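Local coordinates for protein CCR4-not transcription complex subunit 1 (Chaetomium thermophilum var. thermophilum DSM 1495, PDB 6H3Z) that probably serves as the scaffold subunit of the CCR4-NOT complex, which shortens mRNA poly(A) tails and is thought to repress transcription, and is represented here by a C-terminal MIF4G-like domain, at residues R31-L36 and A66-I71; A85-S90 and V109-R114; Q132-L138 and N156-M161; L165-K169 and A202-W206; I173-E177 and A215-F219. One frame throughout, in Å; residues are numbered along the deposited sequence.

Overall arrangement
The domain is all-helical, and its contacts sample a row of packed helices from one end of the domain to the other. Contact 1 (helices 22-45 and 59-75) and contact 2 (helices 80-93 and 100-116) lie at one end, centres 11 Å apart and touching through pairs such as Leu67 with Val109. Contact 3 follows across the chain's centre, its centre about 21 Å from that of contact 2, where the segment 132-138 meets helix 154-166. That helix also serves contact 4, with helix 197-209, while contact 5 joins helices 172-183 and 214-225. Contacts 4 and 5 interleave along the sequence, with centres 11 Å apart; the centres of contacts 1 and 4 are about 43 Å apart. The result is an elongated helical-repeat body, consistent with a scaffolding role.

Contact 1. Residues R31-L36 and A66-I71; sequences RINKYL and ALIQLI
Tyr35, Leu67 and Leu70 carry most of this interface between two regular α-helical segments, 31-36 and 66-71, which run nearly antiparallel (159° between directions, signed crossing -159°) with axes 10.2 Å apart. The CA atoms of Tyr35 and Leu67 set the register at 6.3 Å. With chi1 m, the Tyr35 ring reaches over the facing helix: its CD2 lies 3.7 Å from Leu67 CD1, its CE2 3.8 Å from Leu70 CD2, near the ring plane, and its OH 3.5 Å from Ala66 CB. Such pairing of antiparallel helices is the basic hairpin of a MIF4G-like helical-repeat domain, here joining helices 22-45 and 59-75. Leu67 and Leu70 both adopt the tp rotamer. Leu70 CD2 also meets Ile32 CG1 at 3.8 Å, and Leu67 CD2 meets Leu36 CD2 at 3.8 Å; deeper, Ile32 CD1 approaches Ile71 CD1 at 4.1 Å. At the exposed margin, the Arg31 guanidinium lays one face against Leu70, NH1 to CD1 3.5 Å, while Arg31 NE makes a weak 3.4 Å hydrogen bond to Tyr35 OH.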
# COMPACT_ATOMS: atom_id res chain seq x y z
N ARG A 31 -23.48 1.58 2.49
CA ARG A 31 -23.24 2.01 1.11
C ARG A 31 -21.73 2.19 0.85
O ARG A 31 -21.27 1.81 -0.23
CB ARG A 31 -24.06 3.26 0.74
CG ARG A 31 -24.36 3.35 -0.75
CD ARG A 31 -25.57 4.22 -1.01
NE ARG A 31 -25.20 5.56 -1.49
CZ ARG A 31 -25.96 6.65 -1.34
NH1 ARG A 31 -25.55 7.82 -1.82
NH2 ARG A 31 -27.12 6.57 -0.70
N ILE A 32 -20.95 2.70 1.86
CA ILE A 32 -19.49 2.83 1.77
C ILE A 32 -18.95 1.42 1.48
O ILE A 32 -18.24 1.24 0.50
CB ILE A 32 -18.83 3.44 3.06
CG1 ILE A 32 -19.05 4.98 3.12
CG2 ILE A 32 -17.33 3.11 3.13
CD1 ILE A 32 -18.81 5.65 4.52
N ASN A 33 -19.38 0.43 2.27
CA ASN A 33 -18.96 -0.95 2.08
C ASN A 33 -19.40 -1.52 0.75
O ASN A 33 -18.57 -2.15 0.10
CB ASN A 33 -19.39 -1.84 3.21
CG ASN A 33 -18.85 -1.42 4.54
OD1 ASN A 33 -19.64 -1.02 5.39
ND2 ASN A 33 -17.52 -1.47 4.74
N LYS A 34 -20.66 -1.26 0.31
CA LYS A 34 -21.10 -1.74 -1.00
C LYS A 34 -20.28 -1.14 -2.14
O LYS A 34 -19.98 -1.86 -3.09
CB LYS A 34 -22.61 -1.60 -1.25
CG LYS A 34 -23.17 -2.89 -1.86
CD LYS A 34 -24.35 -2.63 -2.79
CE LYS A 34 -24.53 -3.75 -3.78
NZ LYS A 34 -25.59 -3.43 -4.79
N TYR A 35 -19.83 0.13 -2.01
CA TYR A 35 -18.96 0.73 -3.00
C TYR A 35 -17.61 0.03 -3.04
O TYR A 35 -17.10 -0.22 -4.13
CB TYR A 35 -18.80 2.24 -2.75
CG TYR A 35 -20.01 3.05 -3.15
CD1 TYR A 35 -20.68 2.78 -4.34
CD2 TYR A 35 -20.43 4.13 -2.38
CE1 TYR A 35 -21.78 3.54 -4.73
CE2 TYR A 35 -21.54 4.90 -2.76
CZ TYR A 35 -22.21 4.60 -3.94
OH TYR A 35 -23.29 5.36 -4.33
N LEU A 36 -17.05 -0.34 -1.86
CA LEU A 36 -15.77 -1.04 -1.78
C LEU A 36 -15.89 -2.48 -2.28
O LEU A 36 -14.97 -2.96 -2.94
CB LEU A 36 -15.15 -0.98 -0.36
CG LEU A 36 -14.80 0.41 0.16
CD1 LEU A 36 -14.05 0.32 1.45
CD2 LEU A 36 -13.95 1.18 -0.83
N ALA A 66 -19.01 7.87 -7.24
CA ALA A 66 -20.13 7.80 -6.31
C ALA A 66 -19.70 7.80 -4.86
O ALA A 66 -20.34 8.47 -4.05
CB ALA A 66 -20.97 6.58 -6.61
N LEU A 67 -18.61 7.07 -4.54
CA LEU A 67 -18.05 6.99 -3.19
C LEU A 67 -17.51 8.35 -2.76
O LEU A 67 -17.76 8.76 -1.63
CB LEU A 67 -16.95 5.92 -3.14
CG LEU A 67 -16.27 5.66 -1.80
CD1 LEU A 67 -17.27 5.25 -0.70
CD2 LEU A 67 -15.22 4.61 -1.95
N ILE A 68 -16.81 9.07 -3.67
CA ILE A 68 -16.26 10.40 -3.41
C ILE A 68 -17.38 11.41 -3.20
O ILE A 68 -17.35 12.15 -2.22
CB ILE A 68 -15.23 10.81 -4.50
CG1 ILE A 68 -14.01 9.87 -4.49
CG2 ILE A 68 -14.78 12.25 -4.36
CD1 ILE A 68 -13.39 9.47 -3.06
N GLN A 69 -18.42 11.35 -4.05
CA GLN A 69 -19.59 12.22 -3.92
C GLN A 69 -20.35 11.98 -2.61
O GLN A 69 -20.85 12.94 -2.02
CB GLN A 69 -20.48 12.13 -5.16
CG GLN A 69 -20.02 13.08 -6.26
CD GLN A 69 -20.35 12.58 -7.63
OE1 GLN A 69 -21.51 12.31 -7.96
NE2 GLN A 69 -19.34 12.48 -8.48
N LEU A 70 -20.36 10.71 -2.12
CA LEU A 70 -20.97 10.30 -0.86
C LEU A 70 -20.20 10.92 0.31
O LEU A 70 -20.82 11.44 1.23
CB LEU A 70 -21.02 8.75 -0.74
CG LEU A 70 -21.61 8.15 0.55
CD1 LEU A 70 -23.10 8.42 0.66
CD2 LEU A 70 -21.38 6.65 0.62
N ILE A 71 -18.84 10.86 0.26
CA ILE A 71 -17.95 11.41 1.28
C ILE A 71 -18.04 12.94 1.32
O ILE A 71 -18.02 13.53 2.40
CB ILE A 71 -16.51 10.86 1.11
CG1 ILE A 71 -16.44 9.32 1.35
CG2 ILE A 71 -15.47 11.63 1.96
CD1 ILE A 71 -16.84 8.78 2.75

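Contact 2. Residues A85-S90 and V109-R114; sequences ALQQIS and VLETIR
Segments 85-90 and 109-114 are both α-helical and cross nearly antiparallel, at 157° (signed -157°), with 9.9 Å between axes; Leu86 and Leu110 stand opposite each other, CA to CA 6.0 Å. Leu86 is an mt rotamer, which swings its tip inward although CA-CB points sideways: CD2 comes 3.4 Å from Leu110 O, 3.7 Å from Leu110 CD1 and 3.7 Å from Arg114 CG, while CG sits 3.6 Å from Ile113 CG2. Leu110 answers with chi1 t and a chi2 of 96°, between wells, so that CD1 also reaches Ile89 CG2 at 3.7 Å. Ile89, chi1 m with chi2 147°, sends CD1 to Val109 CG1 (3.7 Å) and Ile113 CD1 (4.0 Å). Ile113, mt, extends that CD1 to Ala85 CB at 4.1 Å. Ser90, chi1 m, turns OG back to hydrogen-bond Leu86 O at 2.7 Å, and the same OG rests 3.5 Å from Leu110 CD1. Helix 59-75 closes one flank, in the layered packing of a MIF4G-like repeat. Arg114 NH1 bridges to Glu111 OE2 at 2.8 Å within its own helix and also pairs with Asp150. Ser90 and Arg114 thus spend their polar groups away from the facing helix, and the two segments cohere through apolar packing.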
# COMPACT_ATOMS: atom_id res chain seq x y z
N ALA A 85 -14.55 5.29 6.11
CA ALA A 85 -14.19 4.92 4.74
C ALA A 85 -12.69 4.65 4.64
O ALA A 85 -12.29 3.63 4.08
CB ALA A 85 -14.60 6.01 3.77
N LEU A 86 -11.86 5.52 5.29
CA LEU A 86 -10.41 5.39 5.35
C LEU A 86 -10.00 4.13 6.13
O LEU A 86 -9.07 3.44 5.71
CB LEU A 86 -9.74 6.65 5.93
CG LEU A 86 -9.83 7.92 5.10
CD1 LEU A 86 -9.67 9.11 5.95
CD2 LEU A 86 -8.82 7.95 4.01
N GLN A 87 -10.71 3.80 7.23
CA GLN A 87 -10.42 2.58 7.99
C GLN A 87 -10.62 1.35 7.11
O GLN A 87 -9.75 0.48 7.07
CB GLN A 87 -11.30 2.48 9.24
CG GLN A 87 -10.82 3.32 10.40
CD GLN A 87 -11.85 3.41 11.51
OE1 GLN A 87 -12.94 2.82 11.46
NE2 GLN A 87 -11.51 4.15 12.55
N GLN A 88 -11.75 1.31 6.37
CA GLN A 88 -12.11 0.21 5.49
C GLN A 88 -11.13 0.03 4.34
O GLN A 88 -10.67 -1.09 4.12
CB GLN A 88 -13.55 0.36 4.98
CG GLN A 88 -14.61 0.48 6.06
CD GLN A 88 -14.56 -0.61 7.10
OE1 GLN A 88 -14.00 -0.43 8.20
NE2 GLN A 88 -15.17 -1.73 6.80
N ILE A 89 -10.76 1.13 3.64
CA ILE A 89 -9.81 1.13 2.52
C ILE A 89 -8.45 0.60 3.00
O ILE A 89 -7.88 -0.28 2.36
CB ILE A 89 -9.71 2.52 1.81
CG1 ILE A 89 -11.06 2.86 1.13
CG2 ILE A 89 -8.56 2.56 0.77
CD1 ILE A 89 -11.42 4.30 1.10
N SER A 90 -7.97 1.13 4.15
CA SER A 90 -6.72 0.74 4.79
C SER A 90 -6.76 -0.76 5.10
O SER A 90 -5.88 -1.50 4.65
CB SER A 90 -6.51 1.55 6.07
OG SER A 90 -6.44 2.93 5.77
N VAL A 109 -8.46 6.45 -3.94
CA VAL A 109 -9.63 6.82 -3.16
C VAL A 109 -9.19 7.29 -1.78
O VAL A 109 -9.67 8.32 -1.32
CB VAL A 109 -10.69 5.68 -3.12
CG1 VAL A 109 -11.83 6.01 -2.18
CG2 VAL A 109 -11.24 5.39 -4.52
N LEU A 110 -8.23 6.57 -1.16
CA LEU A 110 -7.68 6.87 0.17
C LEU A 110 -7.08 8.26 0.20
O LEU A 110 -7.47 9.06 1.04
CB LEU A 110 -6.64 5.82 0.58
CG LEU A 110 -6.07 5.93 1.99
CD1 LEU A 110 -6.82 5.03 2.95
CD2 LEU A 110 -4.65 5.52 2.01
N GLU A 111 -6.20 8.56 -0.75
CA GLU A 111 -5.54 9.87 -0.84
C GLU A 111 -6.51 11.06 -1.04
O GLU A 111 -6.24 12.15 -0.55
CB GLU A 111 -4.44 9.85 -1.91
CG GLU A 111 -3.20 9.07 -1.53
CD GLU A 111 -2.55 9.47 -0.22
OE1 GLU A 111 -1.88 10.53 -0.16
OE2 GLU A 111 -2.72 8.70 0.76
N THR A 112 -7.64 10.82 -1.73
CA THR A 112 -8.69 11.81 -1.99
C THR A 112 -9.46 12.11 -0.70
O THR A 112 -9.65 13.28 -0.36
CB THR A 112 -9.62 11.27 -3.10
OG1 THR A 112 -8.83 10.96 -4.25
CG2 THR A 112 -10.73 12.26 -3.48
N ILE A 113 -9.91 11.05 0.00
CA ILE A 113 -10.66 11.15 1.26
C ILE A 113 -9.78 11.79 2.36
O ILE A 113 -10.29 12.58 3.14
CB ILE A 113 -11.33 9.80 1.65
CG1 ILE A 113 -12.34 9.38 0.55
CG2 ILE A 113 -12.03 9.88 3.00
CD1 ILE A 113 -12.88 7.99 0.64
N ARG A 114 -8.45 11.53 2.35
CA ARG A 114 -7.52 12.15 3.30
C ARG A 114 -7.48 13.67 3.08
O ARG A 114 -7.41 14.44 4.04
CB ARG A 114 -6.12 11.58 3.11
CG ARG A 114 -5.93 10.19 3.63
CD ARG A 114 -4.51 9.76 3.33
NE ARG A 114 -3.58 10.28 4.33
CZ ARG A 114 -2.27 10.15 4.27
NH1 ARG A 114 -1.70 9.55 3.23
NH2 ARG A 114 -1.50 10.63 5.24

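Contact 3. Residues Q132-L138 and N156-M161; sequences QPGHLFL and NIDMAM
In this MIF4G-like helical domain, the segment 132-138, which connects helices 118-129 and 140-146, packs against helix 154-166 through a turn whose residues 134-136 have helical phi/psi, with i to i-3 bonds. Gln132 is extended (phi/psi -79/144), its carbonyl O 3.4 Å from Asn156 ND2. Pro133 (-62/129) leads into Gly134, where phi/psi become helical and Pro133 O accepts from Leu136 N at 3.0 Å. Gly134 is the closest backbone point, its CA 4.5 Å from Asn156 CA and 3.6 Å from Asn156 O; an ideal CB here would clash with that oxygen and with Ala160 CB, so the lack of a side chain permits the approach. His135 keeps its backbone N 3.5 Å from Ala160 CB, although its ring leads away. Phe137, chi1 m, points inward and sets CB 3.7 Å from Ile157 CG1, with Ile143 of the following helix packing on both residues. Leu138 (mt), which like Met161 also touches Phe175, bends toward the helix: CD1 lies 3.8 Å from Ala160 CB, and CD2 lies 3.5 Å from Met161 CG.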
# COMPACT_ATOMS: atom_id res chain seq x y z
N GLN A 132 1.23 -0.49 11.86
CA GLN A 132 1.05 -1.86 11.39
C GLN A 132 2.34 -2.65 11.41
O GLN A 132 3.38 -2.10 11.03
CB GLN A 132 0.55 -1.87 9.94
CG GLN A 132 -0.81 -1.24 9.73
CD GLN A 132 -1.83 -1.66 10.74
OE1 GLN A 132 -2.34 -0.83 11.47
NE2 GLN A 132 -2.14 -2.97 10.82
N PRO A 133 2.30 -3.97 11.72
CA PRO A 133 3.52 -4.77 11.64
C PRO A 133 4.07 -4.81 10.21
O PRO A 133 3.33 -5.04 9.24
CB PRO A 133 3.07 -6.15 12.14
CG PRO A 133 1.63 -6.17 11.93
CD PRO A 133 1.16 -4.79 12.17
N GLY A 134 5.36 -4.51 10.10
CA GLY A 134 6.09 -4.42 8.85
C GLY A 134 5.81 -5.49 7.82
O GLY A 134 5.76 -5.19 6.63
N HIS A 135 5.61 -6.74 8.27
CA HIS A 135 5.35 -7.87 7.38
C HIS A 135 4.11 -7.70 6.49
O HIS A 135 4.02 -8.35 5.44
CB HIS A 135 5.29 -9.20 8.15
CG HIS A 135 4.12 -9.31 9.08
ND1 HIS A 135 4.22 -8.92 10.40
CD2 HIS A 135 2.88 -9.79 8.85
CE1 HIS A 135 3.04 -9.20 10.94
NE2 HIS A 135 2.19 -9.69 10.03
N LEU A 136 3.17 -6.82 6.89
CA LEU A 136 1.96 -6.55 6.12
C LEU A 136 2.27 -5.88 4.80
O LEU A 136 1.54 -6.05 3.84
CB LEU A 136 1.00 -5.66 6.91
CG LEU A 136 0.27 -6.33 8.06
CD1 LEU A 136 -0.40 -5.29 8.92
CD2 LEU A 136 -0.76 -7.35 7.57
N PHE A 137 3.37 -5.13 4.76
CA PHE A 137 3.81 -4.38 3.59
C PHE A 137 4.73 -5.18 2.71
O PHE A 137 5.07 -4.71 1.63
CB PHE A 137 4.48 -3.06 4.01
CG PHE A 137 3.57 -2.22 4.86
CD1 PHE A 137 2.62 -1.39 4.29
CD2 PHE A 137 3.63 -2.30 6.25
CE1 PHE A 137 1.77 -0.63 5.08
CE2 PHE A 137 2.77 -1.56 7.04
CZ PHE A 137 1.85 -0.72 6.45
N LEU A 138 5.09 -6.41 3.15
CA LEU A 138 5.98 -7.28 2.40
C LEU A 138 5.31 -7.91 1.19
O LEU A 138 5.22 -9.14 1.08
CB LEU A 138 6.68 -8.32 3.30
CG LEU A 138 7.64 -7.79 4.39
CD1 LEU A 138 8.56 -8.86 4.82
CD2 LEU A 138 8.48 -6.60 3.91
N ASN A 156 10.13 -0.18 9.74
CA ASN A 156 9.24 -1.33 9.95
C ASN A 156 9.42 -2.34 8.83
O ASN A 156 9.59 -3.53 9.12
CB ASN A 156 7.78 -0.90 10.02
CG ASN A 156 7.34 -0.27 11.31
OD1 ASN A 156 8.14 0.03 12.21
ND2 ASN A 156 6.04 -0.05 11.41
N ILE A 157 9.39 -1.87 7.56
CA ILE A 157 9.56 -2.71 6.37
C ILE A 157 10.94 -3.40 6.43
O ILE A 157 11.01 -4.62 6.21
CB ILE A 157 9.32 -1.91 5.05
CG1 ILE A 157 7.82 -1.63 4.84
CG2 ILE A 157 9.91 -2.59 3.82
CD1 ILE A 157 7.50 -0.54 3.87
N ASP A 158 12.02 -2.62 6.77
CA ASP A 158 13.40 -3.12 6.88
C ASP A 158 13.49 -4.22 7.90
O ASP A 158 14.03 -5.28 7.58
CB ASP A 158 14.39 -2.00 7.23
CG ASP A 158 15.85 -2.45 7.33
OD1 ASP A 158 16.24 -3.37 6.59
OD2 ASP A 158 16.62 -1.80 8.06
N MET A 159 12.95 -3.99 9.10
CA MET A 159 12.94 -4.94 10.20
C MET A 159 12.23 -6.26 9.85
O MET A 159 12.67 -7.33 10.27
CB MET A 159 12.33 -4.29 11.44
CG MET A 159 13.24 -3.30 12.12
SD MET A 159 14.90 -3.93 12.52
CE MET A 159 14.53 -5.14 13.82
N ALA A 160 11.14 -6.16 9.07
CA ALA A 160 10.30 -7.26 8.61
C ALA A 160 11.06 -8.20 7.69
O ALA A 160 11.01 -9.41 7.90
CB ALA A 160 9.06 -6.72 7.91
N MET A 161 11.76 -7.65 6.66
CA MET A 161 12.56 -8.41 5.70
C MET A 161 13.73 -9.01 6.43
O MET A 161 14.04 -10.17 6.20
CB MET A 161 13.08 -7.52 4.57
CG MET A 161 12.02 -6.82 3.79
SD MET A 161 12.72 -5.44 2.83
CE MET A 161 12.87 -6.19 1.32

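Contact 4. Residues L165-K169 and A202-W206; sequences LEQRK and AAWAW
A Schellman motif ends helix 154-166 beside helix 197-209: Arg168 leaves helical geometry with positive phi (57/34), and an arginine-tryptophan stack joins the end of helix 154-166 to helix 197-209 within the MIF4G-like fold. The CA atoms of Leu165 and Ala202 are nearest, at 5.6 Å. Ala202, pointing toward the first segment, sets CB 3.6 Å from Leu165 CB. Ala203 CB lies 4.0 Å from CD1 of Leu165, an mt rotamer, and it also touches Phe219 on helix 214-225. Ala205 lines the exposed margin. Trp206, with chi1 t and chi2 -9°, buries the most surface. Its CE3 is 3.5 Å from Leu165 O and 3.9 Å from Leu165 CD2, while CH2 at the ring edge approaches Lys169 O at 3.4 Å. The Arg168 guanidinium lies flat over the indole, planes at 12° and centres 4.4 Å apart, an off-centre cation-pi contact. It is held there by Arg168 NH1 to Leu165 O (3.0 Å) and by a salt bridge to Glu209. Arg168 CD makes a CH-pi contact, 3.3 Å from the centroid of the Trp206 five-membered ring.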
# COMPACT_ATOMS: atom_id res chain seq x y z
N LEU A 165 14.75 -12.91 6.27
CA LEU A 165 16.09 -13.30 5.82
C LEU A 165 16.82 -14.15 6.89
O LEU A 165 17.49 -15.12 6.54
CB LEU A 165 16.93 -12.07 5.43
CG LEU A 165 16.49 -11.29 4.20
CD1 LEU A 165 16.94 -9.86 4.29
CD2 LEU A 165 17.00 -11.91 2.93
N GLU A 166 16.68 -13.76 8.19
CA GLU A 166 17.22 -14.47 9.36
C GLU A 166 16.56 -15.86 9.43
O GLU A 166 17.25 -16.87 9.62
CB GLU A 166 16.90 -13.68 10.66
CG GLU A 166 17.81 -12.50 10.96
CD GLU A 166 17.38 -11.60 12.11
OE1 GLU A 166 16.36 -11.92 12.78
OE2 GLU A 166 18.05 -10.57 12.33
N GLN A 167 15.23 -15.90 9.23
CA GLN A 167 14.40 -17.10 9.22
C GLN A 167 14.66 -17.95 7.97
O GLN A 167 14.09 -19.04 7.84
CB GLN A 167 12.91 -16.70 9.27
CG GLN A 167 12.42 -16.26 10.65
CD GLN A 167 11.06 -15.59 10.60
OE1 GLN A 167 10.58 -15.10 9.56
NE2 GLN A 167 10.42 -15.52 11.75
N ARG A 168 15.50 -17.45 7.04
CA ARG A 168 15.88 -18.10 5.77
C ARG A 168 14.64 -18.41 4.92
O ARG A 168 14.61 -19.42 4.20
CB ARG A 168 16.80 -19.33 5.97
CG ARG A 168 18.04 -19.11 6.86
CD ARG A 168 19.03 -18.13 6.25
NE ARG A 168 20.32 -18.12 6.92
CZ ARG A 168 20.87 -17.04 7.47
NH1 ARG A 168 20.23 -15.88 7.45
NH2 ARG A 168 22.06 -17.12 8.05
N LYS A 169 13.62 -17.53 5.01
CA LYS A 169 12.35 -17.62 4.29
C LYS A 169 12.61 -17.59 2.77
O LYS A 169 13.43 -16.79 2.30
CB LYS A 169 11.40 -16.49 4.74
CG LYS A 169 9.95 -16.70 4.37
CD LYS A 169 9.06 -15.66 5.06
CE LYS A 169 7.58 -15.87 4.84
NZ LYS A 169 6.99 -16.93 5.72
N ALA A 202 21.29 -8.97 7.29
CA ALA A 202 20.61 -10.26 7.32
C ALA A 202 20.89 -11.06 6.04
O ALA A 202 21.22 -12.25 6.11
CB ALA A 202 19.11 -10.04 7.48
N ALA A 203 20.79 -10.37 4.88
CA ALA A 203 21.01 -10.91 3.55
C ALA A 203 22.48 -11.24 3.35
O ALA A 203 22.78 -12.29 2.79
CB ALA A 203 20.55 -9.94 2.49
N TRP A 204 23.39 -10.36 3.82
CA TRP A 204 24.82 -10.60 3.69
C TRP A 204 25.26 -11.83 4.48
O TRP A 204 26.04 -12.64 3.98
CB TRP A 204 25.64 -9.38 4.11
CG TRP A 204 27.02 -9.42 3.54
CD1 TRP A 204 28.15 -9.87 4.16
CD2 TRP A 204 27.39 -9.17 2.17
NE1 TRP A 204 29.22 -9.85 3.29
CE2 TRP A 204 28.77 -9.44 2.05
CE3 TRP A 204 26.69 -8.70 1.05
CZ2 TRP A 204 29.46 -9.27 0.84
CZ3 TRP A 204 27.38 -8.52 -0.14
CH2 TRP A 204 28.75 -8.80 -0.23
N ALA A 205 24.73 -11.97 5.71
CA ALA A 205 24.99 -13.08 6.61
C ALA A 205 24.64 -14.41 5.94
O ALA A 205 25.41 -15.37 6.05
CB ALA A 205 24.19 -12.90 7.89
N TRP A 206 23.48 -14.46 5.25
CA TRP A 206 22.98 -15.63 4.52
C TRP A 206 23.92 -15.98 3.36
O TRP A 206 24.17 -17.16 3.12
CB TRP A 206 21.56 -15.34 4.00
CG TRP A 206 20.74 -16.53 3.57
CD1 TRP A 206 21.16 -17.82 3.42
CD2 TRP A 206 19.35 -16.51 3.20
NE1 TRP A 206 20.12 -18.61 2.99
CE2 TRP A 206 19.00 -17.83 2.84
CE3 TRP A 206 18.36 -15.51 3.15
CZ2 TRP A 206 17.69 -18.18 2.45
CZ3 TRP A 206 17.09 -15.85 2.72
CH2 TRP A 206 16.76 -17.17 2.38

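Contact 5. Residues I173-E177 and A215-F219; sequences IDFLE and AAQRF
Helical segments 173-177 and 215-219 run roughly parallel, their directions 28° apart (signed +28°) and their axes 9.7 Å apart at closest. Two CA pairs fix the register: Asp174 with Ala215 at 5.9 Å and Glu177 with Phe219 at 6.3 Å, one turn further on. Ile173, an mt rotamer directed at the other helix, brings CG2 to 4.0 Å from Ala215 CB and 3.8 Å from Phe219 CB. Phe219, chi1 t, extends its ring back across the gap, so that CE1 meets Leu176 CD2 at 3.7 Å; Leu176 is tp. Glu177 (chi1 m, chi2 t) lays its aliphatic part along the ring edge, CG 3.7 Å from Phe219 CD1, and carries its carboxylate to the second backbone. There OE1 is 3.2 Å from Arg218 CB, and OE2 is 3.1 Å from Ala215 O, a close approach of two acceptors and not a hydrogen bond. Arg218 directs its guanidinium away. Leu165 and Trp206 back Ile173, and Ala203 and Ile207 of helix 197-209 back Phe219. Helices 172-183 and 214-225 are thus alternate helices, brought side by side with helix 197-209 between them in sequence, as is typical of the right-handed helical-repeat stacking of MIF4G domains.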
# COMPACT_ATOMS: atom_id res chain seq x y z
N ILE A 173 15.82 -12.73 -0.34
CA ILE A 173 16.92 -12.00 -0.97
C ILE A 173 16.39 -11.41 -2.29
O ILE A 173 16.69 -10.26 -2.62
CB ILE A 173 18.20 -12.86 -1.17
CG1 ILE A 173 18.71 -13.44 0.17
CG2 ILE A 173 19.31 -12.05 -1.87
CD1 ILE A 173 19.79 -14.49 0.08
N ASP A 174 15.55 -12.18 -2.99
CA ASP A 174 14.92 -11.77 -4.24
C ASP A 174 13.95 -10.62 -3.97
O ASP A 174 13.99 -9.62 -4.69
CB ASP A 174 14.22 -12.95 -4.92
CG ASP A 174 14.19 -12.83 -6.43
OD1 ASP A 174 13.53 -11.90 -6.94
OD2 ASP A 174 14.83 -13.68 -7.10
N PHE A 175 13.16 -10.70 -2.87
CA PHE A 175 12.25 -9.63 -2.50
C PHE A 175 13.04 -8.37 -2.17
O PHE A 175 12.61 -7.27 -2.55
CB PHE A 175 11.36 -10.03 -1.30
CG PHE A 175 10.30 -9.01 -0.93
CD1 PHE A 175 10.58 -7.99 -0.04
CD2 PHE A 175 9.02 -9.09 -1.47
CE1 PHE A 175 9.61 -7.04 0.30
CE2 PHE A 175 8.04 -8.14 -1.12
CZ PHE A 175 8.35 -7.12 -0.25
N LEU A 176 14.20 -8.52 -1.47
CA LEU A 176 15.06 -7.40 -1.09
C LEU A 176 15.64 -6.69 -2.30
O LEU A 176 15.49 -5.47 -2.38
CB LEU A 176 16.13 -7.81 -0.08
CG LEU A 176 17.10 -6.73 0.41
CD1 LEU A 176 16.40 -5.55 1.04
CD2 LEU A 176 18.09 -7.31 1.37
N GLU A 177 16.25 -7.43 -3.26
CA GLU A 177 16.80 -6.89 -4.51
C GLU A 177 15.70 -6.10 -5.24
O GLU A 177 15.85 -4.91 -5.53
CB GLU A 177 17.25 -8.02 -5.45
CG GLU A 177 18.52 -8.77 -5.09
CD GLU A 177 18.98 -9.68 -6.21
OE1 GLU A 177 19.36 -9.15 -7.28
OE2 GLU A 177 18.90 -10.92 -6.06
N ALA A 215 20.13 -16.05 -6.08
CA ALA A 215 19.84 -14.64 -5.79
C ALA A 215 21.04 -13.99 -5.10
O ALA A 215 21.19 -12.77 -5.21
CB ALA A 215 18.59 -14.53 -4.91
N ALA A 216 21.91 -14.81 -4.43
CA ALA A 216 23.13 -14.40 -3.71
C ALA A 216 24.16 -13.75 -4.60
O ALA A 216 24.84 -12.82 -4.16
CB ALA A 216 23.75 -15.60 -3.00
N GLN A 217 24.30 -14.24 -5.84
CA GLN A 217 25.25 -13.71 -6.81
C GLN A 217 24.83 -12.32 -7.29
O GLN A 217 25.64 -11.39 -7.23
CB GLN A 217 25.45 -14.69 -7.99
CG GLN A 217 26.30 -15.93 -7.68
CD GLN A 217 27.44 -15.70 -6.70
OE1 GLN A 217 28.42 -14.99 -6.99
NE2 GLN A 217 27.30 -16.25 -5.51
N ARG A 218 23.55 -12.19 -7.73
CA ARG A 218 22.96 -10.94 -8.21
C ARG A 218 23.09 -9.85 -7.14
O ARG A 218 23.65 -8.80 -7.43
CB ARG A 218 21.48 -11.15 -8.59
CG ARG A 218 21.22 -11.57 -10.03
CD ARG A 218 21.14 -10.40 -11.01
NE ARG A 218 20.64 -10.82 -12.32
CZ ARG A 218 21.41 -11.15 -13.36
NH1 ARG A 218 22.74 -11.12 -13.25
NH2 ARG A 218 20.87 -11.52 -14.51
N PHE A 219 22.63 -10.15 -5.89
CA PHE A 219 22.67 -9.26 -4.73
C PHE A 219 24.09 -8.88 -4.34
O PHE A 219 24.34 -7.68 -4.20
CB PHE A 219 21.91 -9.87 -3.54
CG PHE A 219 21.77 -8.97 -2.34
CD1 PHE A 219 20.83 -7.95 -2.32
CD2 PHE A 219 22.54 -9.18 -1.20
CE1 PHE A 219 20.69 -7.13 -1.20
CE2 PHE A 219 22.40 -8.36 -0.08
CZ PHE A 219 21.47 -7.34 -0.09